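Local coordinates for glyoxalase family protein (PDB 2P7Q) that catalyses the hydration of the antibiotic fosfomycin with the help of a manganese(II) ion, a reaction that underlies fosfomycin resistance, at residues Lys13-Thr18 / Ile54-Gly59; Ala28-Ser33 / Lys43-Leu48; Glu77-Tyr82 / Glu103-Tyr108. The protein carries 1 engineered substitution. All coordinates share one frame; numbering follows the deposited sequence.

Contacts 1 and 2 belong to one beta-alpha-beta-beta-beta module of the glyoxalase fold, and contact 3 to the other. The centres of contacts 1 and 2 are about 10 Å apart. Strands 52-58 and 44-49 are neighbours in one sheet and join them directly, as where Ile56 N meets Lys45 O at 2.8 Å. Contact 3 lies on the far side of the chain's centre, about 26 Å from both, centre to centre. Each half lines a different product pocket: Glu44, Cys55 and Met57 at one, Glu103 and Tyr108 at the other. All three contacts reach the second subunit, contact 1 through Met57 alone. Its packing on Tyr67 of that subunit is consistent with shared pockets.

Contact 1: residues Lys13-Thr18 / Ile54-Gly59; sequences KDLNKT and ICIMEG
Glu58 reaches from the end of strand 52-58 to the first turn of helix 15-26, where its OE2 accepts Leu15 N at 2.7 Å. This joins the helix of a beta-alpha-beta-beta-beta module to an inner strand of its sheet. The bond is almost straight, 178° at the hydrogen. It meets OE2 on the anti side, tilted out of the carboxylate plane. Glu58 CG stands anti to its backbone N (chi1 -160°), and the chain beyond it is extended. CG comes within 3.1 Å of Lys13 O. The other oxygen, OE1, forms a salt bridge with Lys43.

Asp14 is the N-cap, and its OD1 accepts Lys17 N from above the carboxylate plane. Two carboxylates thus gather at the helix start, with Asp14 OD1 and Glu58 OE2 4.2 Å apart. The helix dipole and Lys43 may offset this repulsion.

Next to this polar end, Leu15 and Thr18 turn toward Ile56. Leu15 CG is anti to its backbone N (chi1 -175°), and its CD1 branch packs on Ile56 CG2 at 3.3 Å. Thr18 CG2 touches the same methyl more loosely. Val12 and Phe47 also pack on Ile56. At the strand's exit the backbones come together, with Lys13 CA making a CH...O contact of 3.5 Å to Gly59 O.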
loop_
_atom_site.group_PDB
_atom_site.type_symbol
_atom_site.label_atom_id
_atom_site.label_comp_id
_atom_site.label_asym_id
_atom_site.label_seq_id
_atom_site.Cartn_x
_atom_site.Cartn_y
_atom_site.Cartn_z
ATOM N N LYS A 13 8.439 10.781 10.673
ATOM C CA LYS A 13 8.921 11.686 11.719
ATOM C C LYS A 13 9.536 12.958 11.130
ATOM O O LYS A 13 9.267 14.072 11.603
ATOM C CB LYS A 13 9.965 10.978 12.592
ATOM C CG LYS A 13 11.334 10.894 11.950
ATOM C CD LYS A 13 12.327 10.085 12.767
ATOM C CE LYS A 13 12.140 8.586 12.575
ATOM N NZ LYS A 13 13.464 7.902 12.618
ATOM N N ASP A 14 10.355 12.778 10.095
ATOM C CA ASP A 14 11.036 13.881 9.425
ATOM C C ASP A 14 10.567 13.997 7.977
ATOM O O ASP A 14 10.999 13.237 7.116
ATOM C CB ASP A 14 12.544 13.631 9.462
ATOM C CG ASP A 14 13.347 14.797 8.914
ATOM O OD1 ASP A 14 12.770 15.684 8.247
ATOM O OD2 ASP A 14 14.572 14.810 9.144
ATOM N N LEU A 15 9.698 14.958 7.699
ATOM C CA LEU A 15 9.189 15.128 6.341
ATOM C C LEU A 15 10.271 15.333 5.285
ATOM O O LEU A 15 10.422 14.513 4.385
ATOM C CB LEU A 15 8.210 16.290 6.277
ATOM C CG LEU A 15 7.574 16.403 4.895
ATOM C CD1 LEU A 15 6.713 15.155 4.666
ATOM C CD2 LEU A 15 6.733 17.669 4.779
ATOM N N ASN A 16 11.022 16.428 5.397
ATOM C CA ASN A 16 12.087 16.739 4.440
ATOM C C ASN A 16 13.056 15.596 4.199
ATOM O O ASN A 16 13.513 15.388 3.071
ATOM C CB ASN A 16 12.883 17.961 4.899
ATOM C CG ASN A 16 12.042 19.207 4.964
ATOM O OD1 ASN A 16 11.113 19.389 4.176
ATOM N ND2 ASN A 16 12.373 20.088 5.892
ATOM N N LYS A 17 13.387 14.860 5.251
ATOM C CA LYS A 17 14.312 13.753 5.089
ATOM C C LYS A 17 13.669 12.636 4.259
ATOM O O LYS A 17 14.336 12.004 3.442
ATOM C CB LYS A 17 14.755 13.237 6.458
ATOM C CG LYS A 17 15.846 12.185 6.418
ATOM C CD LYS A 17 16.404 11.936 7.814
ATOM C CE LYS A 17 17.012 10.544 7.965
ATOM N NZ LYS A 17 18.120 10.288 7.021
ATOM N N THR A 18 12.371 12.405 4.450
ATOM C CA THR A 18 11.674 11.365 3.690
ATOM C C THR A 18 11.475 11.805 2.241
ATOM O O THR A 18 11.551 10.988 1.325
ATOM C CB THR A 18 10.278 11.037 4.292
ATOM O OG1 THR A 18 10.427 10.411 5.573
ATOM C CG2 THR A 18 9.512 10.099 3.372
ATOM N N ILE A 54 0.956 9.390 -3.853
ATOM C CA ILE A 54 1.515 9.118 -2.525
ATOM C C ILE A 54 1.492 10.355 -1.639
ATOM O O ILE A 54 1.916 11.428 -2.055
ATOM C CB ILE A 54 2.989 8.664 -2.603
ATOM C CG1 ILE A 54 3.157 7.582 -3.664
ATOM C CG2 ILE A 54 3.440 8.127 -1.248
ATOM C CD1 ILE A 54 2.391 6.325 -3.361
ATOM N N CYS A 55 1.007 10.201 -0.412
ATOM C CA CYS A 55 0.954 11.308 0.530
ATOM C C CYS A 55 1.845 11.044 1.733
ATOM O O CYS A 55 1.856 9.948 2.283
ATOM C CB CYS A 55 -0.468 11.534 1.011
ATOM S SG CYS A 55 -1.573 12.120 -0.259
ATOM N N ILE A 56 2.593 12.066 2.132
ATOM C CA ILE A 56 3.494 11.973 3.270
ATOM C C ILE A 56 3.099 13.040 4.293
ATOM O O ILE A 56 2.979 14.216 3.961
ATOM C CB ILE A 56 4.958 12.188 2.823
ATOM C CG1 ILE A 56 5.320 11.196 1.711
ATOM C CG2 ILE A 56 5.898 11.992 3.994
ATOM C CD1 ILE A 56 5.285 9.721 2.138
ATOM N N MET A 57 2.871 12.607 5.529
ATOM C CA MET A 57 2.491 13.495 6.619
ATOM C C MET A 57 3.479 13.335 7.755
ATOM O O MET A 57 3.958 12.232 8.013
ATOM C CB MET A 57 1.102 13.151 7.140
ATOM C CG MET A 57 -0.034 13.613 6.270
ATOM S SD MET A 57 -1.602 13.278 7.091
ATOM C CE MET A 57 -1.567 14.471 8.400
ATOM N N GLU A 58 3.772 14.429 8.450
ATOM C CA GLU A 58 4.719 14.374 9.555
ATOM C C GLU A 58 3.961 14.109 10.852
ATOM O O GLU A 58 2.921 14.714 11.113
ATOM C CB GLU A 58 5.519 15.691 9.631
ATOM C CG GLU A 58 6.849 15.602 10.398
ATOM C CD GLU A 58 7.772 16.811 10.162
ATOM O OE1 GLU A 58 7.358 17.956 10.436
ATOM O OE2 GLU A 58 8.919 16.612 9.704
ATOM N N GLY A 59 4.475 13.178 11.645
ATOM C CA GLY A 59 3.836 12.842 12.903
ATOM C C GLY A 59 4.767 11.995 13.741
ATOM O O GLY A 59 5.805 11.549 13.250
#

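Contact 2: residues Ala28-Ser33 / Lys43-Leu48; sequences AEEIYS and KEKFFL
Two residues of strand 29-33, Ile31 and Tyr32, sit opposite the single residue Phe46: a classic beta bulge, set in the antiparallel hairpin of strands 29-33 and 44-49. Ile31 N donates to Phe46 O at 2.8 Å, and Tyr32 N adds a weak bond to the same oxygen. Tyr32 O takes Phe46 N in return. Before the bulge, Glu29 and Leu48 exchange two backbone bonds. The two short strand segments run at 137°, well short of exactly antiparallel.

The extra residue puts two side chains against Phe46. Phe46 CB touches both Ile31 CG1 and Tyr32 CB, each 3.8 Å away. Ile31 CG1 lies between its backbone N and carbonyl carbon (chi1 62°), which brings it over the Phe46 carbonyl. The CG2 branch of Ile31 meets Leu48 CG, the two side chains crossing at about a right angle. Tyr32 and Phe46 lie side by side and point the same way. Tyr32 CD2 sits over one face of the Phe46 ring near its rim, 3.4 Å from Phe46 CD1, with the ring planes 39° apart. Trp53 makes an edge-to-face contact with Phe46. Leu124 of the second subunit packs on Ile31 and Leu48, and its Leu128 on Tyr32.

The opposite face of the hairpin looks to helix 15-26. Here the Phe47 ring lies against Glu30, with its CD2 3.4 Å from Glu30 CA. Ala28 CB rests against Phe47 CB. Glu30 crosses the extended Lys45 chain, which passes Ser33 OG at its CE, 3.4 Å away. Back on the Tyr32 side is Glu44, a product-pocket residue and the likely proton acceptor: its OE2 lies 4.0 Å from Tyr32 CE2.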
loop_
_atom_site.group_PDB
_atom_site.type_symbol
_atom_site.label_atom_id
_atom_site.label_comp_id
_atom_site.label_asym_id
_atom_site.label_seq_id
_atom_site.Cartn_x
_atom_site.Cartn_y
_atom_site.Cartn_z
ATOM N N ALA A 28 10.127 10.486 -7.546
ATOM C CA ALA A 28 8.832 11.027 -7.123
ATOM C C ALA A 28 8.632 12.493 -7.499
ATOM O O ALA A 28 9.487 13.338 -7.233
ATOM C CB ALA A 28 8.649 10.843 -5.625
ATOM N N GLU A 29 7.489 12.782 -8.116
ATOM C CA GLU A 29 7.157 14.129 -8.555
ATOM C C GLU A 29 6.307 14.839 -7.523
ATOM O O GLU A 29 5.094 14.613 -7.458
ATOM C CB GLU A 29 6.386 14.082 -9.874
ATOM C CG GLU A 29 5.997 15.452 -10.425
ATOM C CD GLU A 29 5.008 15.374 -11.584
ATOM O OE1 GLU A 29 4.974 14.336 -12.290
ATOM O OE2 GLU A 29 4.270 16.364 -11.797
ATOM N N GLU A 30 6.935 15.691 -6.716
ATOM C CA GLU A 30 6.197 16.440 -5.709
ATOM C C GLU A 30 5.183 17.305 -6.453
ATOM O O GLU A 30 5.523 17.962 -7.428
ATOM C CB GLU A 30 7.145 17.309 -4.880
ATOM C CG GLU A 30 6.455 18.181 -3.845
ATOM C CD GLU A 30 7.427 18.811 -2.850
ATOM O OE1 GLU A 30 7.093 19.860 -2.269
ATOM O OE2 GLU A 30 8.517 18.255 -2.629
ATOM N N ILE A 31 3.934 17.289 -6.005
ATOM C CA ILE A 31 2.897 18.057 -6.673
ATOM C C ILE A 31 2.174 18.958 -5.700
ATOM O O ILE A 31 1.369 19.798 -6.099
ATOM C CB ILE A 31 1.854 17.126 -7.326
ATOM C CG1 ILE A 31 1.165 16.290 -6.245
ATOM C CG2 ILE A 31 2.530 16.212 -8.355
ATOM C CD1 ILE A 31 0.069 15.391 -6.773
ATOM N N TYR A 32 2.452 18.777 -4.419
ATOM C CA TYR A 32 1.795 19.588 -3.414
ATOM C C TYR A 32 2.544 19.588 -2.094
ATOM O O TYR A 32 2.996 18.546 -1.622
ATOM C CB TYR A 32 0.367 19.092 -3.182
ATOM C CG TYR A 32 -0.284 19.765 -2.007
ATOM C CD1 TYR A 32 -0.826 21.047 -2.126
ATOM C CD2 TYR A 32 -0.264 19.173 -0.747
ATOM C CE1 TYR A 32 -1.321 21.725 -1.014
ATOM C CE2 TYR A 32 -0.757 19.843 0.369
ATOM C CZ TYR A 32 -1.279 21.120 0.227
ATOM O OH TYR A 32 -1.718 21.801 1.333
ATOM N N SER A 33 2.669 20.775 -1.508
ATOM C CA SER A 33 3.347 20.949 -0.230
ATOM C C SER A 33 2.433 21.807 0.627
ATOM O O SER A 33 1.873 22.781 0.138
ATOM C CB SER A 33 4.688 21.658 -0.436
ATOM O OG SER A 33 5.468 21.638 0.747
ATOM N N LYS A 43 1.898 19.319 8.488
ATOM C CA LYS A 43 2.977 19.412 7.533
ATOM C C LYS A 43 2.923 18.181 6.630
ATOM O O LYS A 43 3.081 17.053 7.095
ATOM C CB LYS A 43 4.300 19.482 8.294
ATOM C CG LYS A 43 5.439 20.072 7.498
ATOM C CD LYS A 43 6.790 19.652 8.094
ATOM C CE LYS A 43 7.510 20.813 8.791
ATOM N NZ LYS A 43 8.777 20.288 9.419
ATOM N N GLU A 44 2.696 18.393 5.340
ATOM C CA GLU A 44 2.601 17.260 4.433
ATOM C C GLU A 44 2.890 17.566 2.967
ATOM O O GLU A 44 2.845 18.713 2.522
ATOM C CB GLU A 44 1.208 16.647 4.545
ATOM C CG GLU A 44 0.097 17.634 4.247
ATOM C CD GLU A 44 -1.266 16.979 4.142
ATOM O OE1 GLU A 44 -1.683 16.289 5.095
ATOM O OE2 GLU A 44 -1.926 17.161 3.101
ATOM N N LYS A 45 3.182 16.510 2.219
ATOM C CA LYS A 45 3.465 16.632 0.797
ATOM C C LYS A 45 2.834 15.484 -0.004
ATOM O O LYS A 45 2.671 14.366 0.493
ATOM C CB LYS A 45 4.980 16.685 0.574
ATOM C CG LYS A 45 5.638 17.903 1.199
ATOM C CD LYS A 45 7.138 17.897 1.018
ATOM C CE LYS A 45 7.755 19.234 1.465
ATOM N NZ LYS A 45 9.256 19.268 1.388
ATOM N N PHE A 46 2.465 15.783 -1.243
ATOM C CA PHE A 46 1.856 14.808 -2.134
ATOM C C PHE A 46 2.776 14.585 -3.325
ATOM O O PHE A 46 3.304 15.539 -3.894
ATOM C CB PHE A 46 0.517 15.324 -2.671
ATOM C CG PHE A 46 -0.506 15.626 -1.614
ATOM C CD1 PHE A 46 -1.672 16.310 -1.948
ATOM C CD2 PHE A 46 -0.320 15.217 -0.293
ATOM C CE1 PHE A 46 -2.642 16.583 -0.981
ATOM C CE2 PHE A 46 -1.286 15.483 0.686
ATOM C CZ PHE A 46 -2.446 16.167 0.341
ATOM N N PHE A 47 2.962 13.333 -3.723
ATOM C CA PHE A 47 3.802 13.063 -4.881
ATOM C C PHE A 47 3.110 12.114 -5.855
ATOM O O PHE A 47 2.120 11.461 -5.523
ATOM C CB PHE A 47 5.138 12.442 -4.459
ATOM C CG PHE A 47 5.824 13.164 -3.341
ATOM C CD1 PHE A 47 5.347 13.067 -2.038
ATOM C CD2 PHE A 47 6.969 13.920 -3.584
ATOM C CE1 PHE A 47 5.994 13.704 -0.986
ATOM C CE2 PHE A 47 7.632 14.565 -2.536
ATOM C CZ PHE A 47 7.142 14.456 -1.232
ATOM N N LEU A 48 3.629 12.068 -7.073
ATOM C CA LEU A 48 3.128 11.150 -8.084
ATOM C C LEU A 48 4.289 10.206 -8.330
ATOM O O LEU A 48 5.394 10.647 -8.675
ATOM C CB LEU A 48 2.792 11.861 -9.390
ATOM C CG LEU A 48 1.512 12.680 -9.448
ATOM C CD1 LEU A 48 1.396 13.292 -10.832
ATOM C CD2 LEU A 48 0.308 11.790 -9.149
#

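Contact 3: residues Glu77-Tyr82 / Glu103-Tyr108; sequences EEVDEY and EGRSIY. With GG6 ([(1S,2S)-1,2-dihydroxypropyl]phosphonic acid), chain H.
Val79 and Arg105 are the nearest backbone pair, with CA atoms 7.6 Å apart, and no backbone hydrogen bond links the two segments. The start of helix 79-87 lies against outer strand 106-110 and the loop before it, in the second module of the glyoxalase fold.

Side chains fill the gap. Val79 CG1, anti to its backbone N (chi1 174°), lies over one face of the Arg105 guanidinium, 3.3 Å from NH2. The Arg105 chain is bent at chi2 and chi3, and its guanidinium lies with one face toward the valine. Asp80 OD2 approaches the guanidinium edge, near its plane, and forms a long salt bridge of 3.5 Å to NH2. The carboxylate is turned 67° from the guanidinium plane. Deeper in, Ile107 CD1 wedges under the helix. It touches Val79 O at 3.4 Å and Tyr82 CB at 3.8 Å.

Alternate residues of the strand serve the pocket. Tyr108 OH donates to O1 of the diol product at 2.7 Å, and O1 lies at the edge of the ring, near its plane. Tyr108 belongs to the manganese site with His69 and Glu118. Ser106 OG hydrogen-bonds Glu118 and His120, and so acts as a second-shell residue for the metal ligand.

Arg105, in the loop just before the strand, and Ile107 turn to the helix; Ser106 and Tyr108 turn to the metal ligand and the product. The salt bridge is long and peripheral, whereas the apolar contacts of Ile107 are buried. Packing therefore probably carries the contact, while the polar side of the strand is given to the metal site and product.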
loop_
_atom_site.group_PDB
_atom_site.type_symbol
_atom_site.label_atom_id
_atom_site.label_comp_id
_atom_site.label_asym_id
_atom_site.label_seq_id
_atom_site.Cartn_x
_atom_site.Cartn_y
_atom_site.Cartn_z
ATOM N N GLU A 77 15.972 -5.893 -16.227
ATOM C CA GLU A 77 17.227 -5.281 -16.627
ATOM C C GLU A 77 17.616 -4.176 -15.649
ATOM O O GLU A 77 18.791 -3.830 -15.530
ATOM C CB GLU A 77 17.105 -4.693 -18.035
ATOM C CG GLU A 77 16.376 -5.575 -19.037
ATOM C CD GLU A 77 14.854 -5.431 -18.962
ATOM O OE1 GLU A 77 14.356 -4.286 -19.096
ATOM O OE2 GLU A 77 14.156 -6.458 -18.777
ATOM N N GLU A 78 16.625 -3.635 -14.944
ATOM C CA GLU A 78 16.866 -2.551 -13.994
ATOM C C GLU A 78 17.071 -3.007 -12.555
ATOM O O GLU A 78 17.215 -2.177 -11.660
ATOM C CB GLU A 78 15.700 -1.571 -13.993
ATOM C CG GLU A 78 15.092 -1.286 -15.331
ATOM C CD GLU A 78 13.916 -0.350 -15.204
ATOM O OE1 GLU A 78 14.150 0.837 -14.896
ATOM O OE2 GLU A 78 12.762 -0.799 -15.394
ATOM N N VAL A 79 17.074 -4.308 -12.315
ATOM C CA VAL A 79 17.247 -4.766 -10.949
ATOM C C VAL A 79 18.579 -4.332 -10.367
ATOM O O VAL A 79 18.628 -3.790 -9.268
ATOM C CB VAL A 79 17.136 -6.281 -10.838
ATOM C CG1 VAL A 79 17.484 -6.713 -9.418
ATOM C CG2 VAL A 79 15.719 -6.712 -11.196
ATOM N N ASP A 80 19.659 -4.579 -11.091
ATOM C CA ASP A 80 20.968 -4.188 -10.608
ATOM C C ASP A 80 21.048 -2.682 -10.369
ATOM O O ASP A 80 21.519 -2.244 -9.315
ATOM C CB ASP A 80 22.057 -4.616 -11.597
ATOM C CG ASP A 80 22.265 -6.126 -11.626
ATOM O OD1 ASP A 80 23.008 -6.629 -12.496
ATOM O OD2 ASP A 80 21.687 -6.817 -10.769
ATOM N N GLU A 81 20.572 -1.890 -11.326
ATOM C CA GLU A 81 20.645 -0.433 -11.197
ATOM C C GLU A 81 19.991 0.104 -9.942
ATOM O O GLU A 81 20.579 0.919 -9.226
ATOM C CB GLU A 81 20.038 0.248 -12.415
ATOM C CG GLU A 81 20.715 -0.151 -13.693
ATOM C CD GLU A 81 20.512 0.855 -14.800
ATOM O OE1 GLU A 81 19.358 1.288 -15.047
ATOM O OE2 GLU A 81 21.526 1.204 -15.436
ATOM N N TYR A 82 18.772 -0.341 -9.680
ATOM C CA TYR A 82 18.065 0.095 -8.488
ATOM C C TYR A 82 18.789 -0.378 -7.232
ATOM O O TYR A 82 18.763 0.290 -6.205
ATOM C CB TYR A 82 16.633 -0.428 -8.499
ATOM C CG TYR A 82 15.700 0.479 -9.244
ATOM C CD1 TYR A 82 15.272 0.172 -10.533
ATOM C CD2 TYR A 82 15.273 1.676 -8.670
ATOM C CE1 TYR A 82 14.444 1.041 -11.231
ATOM C CE2 TYR A 82 14.447 2.546 -9.360
ATOM C CZ TYR A 82 14.040 2.227 -10.635
ATOM O OH TYR A 82 13.250 3.125 -11.313
ATOM N N GLU A 103 9.156 -16.831 -10.377
ATOM C CA GLU A 103 8.837 -15.685 -9.537
ATOM C C GLU A 103 9.990 -14.720 -9.818
ATOM O O GLU A 103 11.152 -15.041 -9.552
ATOM C CB GLU A 103 8.825 -16.123 -8.067
ATOM C CG GLU A 103 8.331 -15.093 -7.054
ATOM C CD GLU A 103 8.214 -15.684 -5.647
ATOM O OE1 GLU A 103 7.885 -14.943 -4.690
ATOM O OE2 GLU A 103 8.453 -16.901 -5.500
ATOM N N GLY A 104 9.675 -13.561 -10.386
ATOM C CA GLY A 104 10.713 -12.597 -10.710
ATOM C C GLY A 104 11.523 -12.103 -9.526
ATOM O O GLY A 104 11.112 -12.260 -8.375
ATOM N N ARG A 105 12.676 -11.503 -9.805
ATOM C CA ARG A 105 13.545 -10.970 -8.755
ATOM C C ARG A 105 12.876 -9.778 -8.054
ATOM O O ARG A 105 12.054 -9.072 -8.647
ATOM C CB ARG A 105 14.876 -10.505 -9.352
ATOM C CG ARG A 105 15.673 -11.565 -10.078
ATOM C CD ARG A 105 16.914 -11.991 -9.290
ATOM N NE ARG A 105 17.936 -10.948 -9.123
ATOM C CZ ARG A 105 18.464 -10.225 -10.114
ATOM N NH1 ARG A 105 18.062 -10.406 -11.369
ATOM N NH2 ARG A 105 19.426 -9.346 -9.857
ATOM N N SER A 106 13.225 -9.566 -6.789
ATOM C CA SER A 106 12.687 -8.444 -6.022
ATOM C C SER A 106 13.770 -7.775 -5.174
ATOM O O SER A 106 14.784 -8.393 -4.840
ATOM C CB SER A 106 11.572 -8.903 -5.078
ATOM O OG SER A 106 10.437 -9.382 -5.769
ATOM N N ILE A 107 13.541 -6.509 -4.835
ATOM C CA ILE A 107 14.447 -5.746 -3.974
ATOM C C ILE A 107 13.586 -5.210 -2.836
ATOM O O ILE A 107 12.607 -4.500 -3.073
ATOM C CB ILE A 107 15.073 -4.508 -4.677
ATOM C CG1 ILE A 107 15.923 -4.922 -5.873
ATOM C CG2 ILE A 107 15.946 -3.745 -3.698
ATOM C CD1 ILE A 107 16.370 -3.728 -6.715
ATOM N N TYR A 108 13.931 -5.554 -1.604
ATOM C CA TYR A 108 13.169 -5.064 -0.458
ATOM C C TYR A 108 14.047 -4.098 0.322
ATOM O O TYR A 108 15.266 -4.266 0.370
ATOM C CB TYR A 108 12.723 -6.229 0.435
ATOM C CG TYR A 108 11.462 -6.936 -0.042
ATOM C CD1 TYR A 108 11.519 -8.164 -0.713
ATOM C CD2 TYR A 108 10.205 -6.386 0.206
ATOM C CE1 TYR A 108 10.346 -8.824 -1.114
ATOM C CE2 TYR A 108 9.038 -7.035 -0.195
ATOM C CZ TYR A 108 9.112 -8.250 -0.848
ATOM O OH TYR A 108 7.932 -8.879 -1.210
HETATM O O1 GG6 H . 6.858 -10.002 -3.473
HETATM C C2 GG6 H . 6.284 -11.215 -4.046
HETATM C C3 GG6 H . 7.395 -11.965 -4.868
HETATM C C1 GG6 H . 5.725 -12.170 -2.924
HETATM O O2 GG6 H . 6.763 -12.580 -2.045
HETATM P P GG6 H . 4.457 -11.404 -1.945
HETATM O O3 GG6 H . 3.272 -10.966 -2.854
HETATM O O4 GG6 H . 4.011 -12.363 -0.976
HETATM O O5 GG6 H . 5.020 -10.130 -1.188
#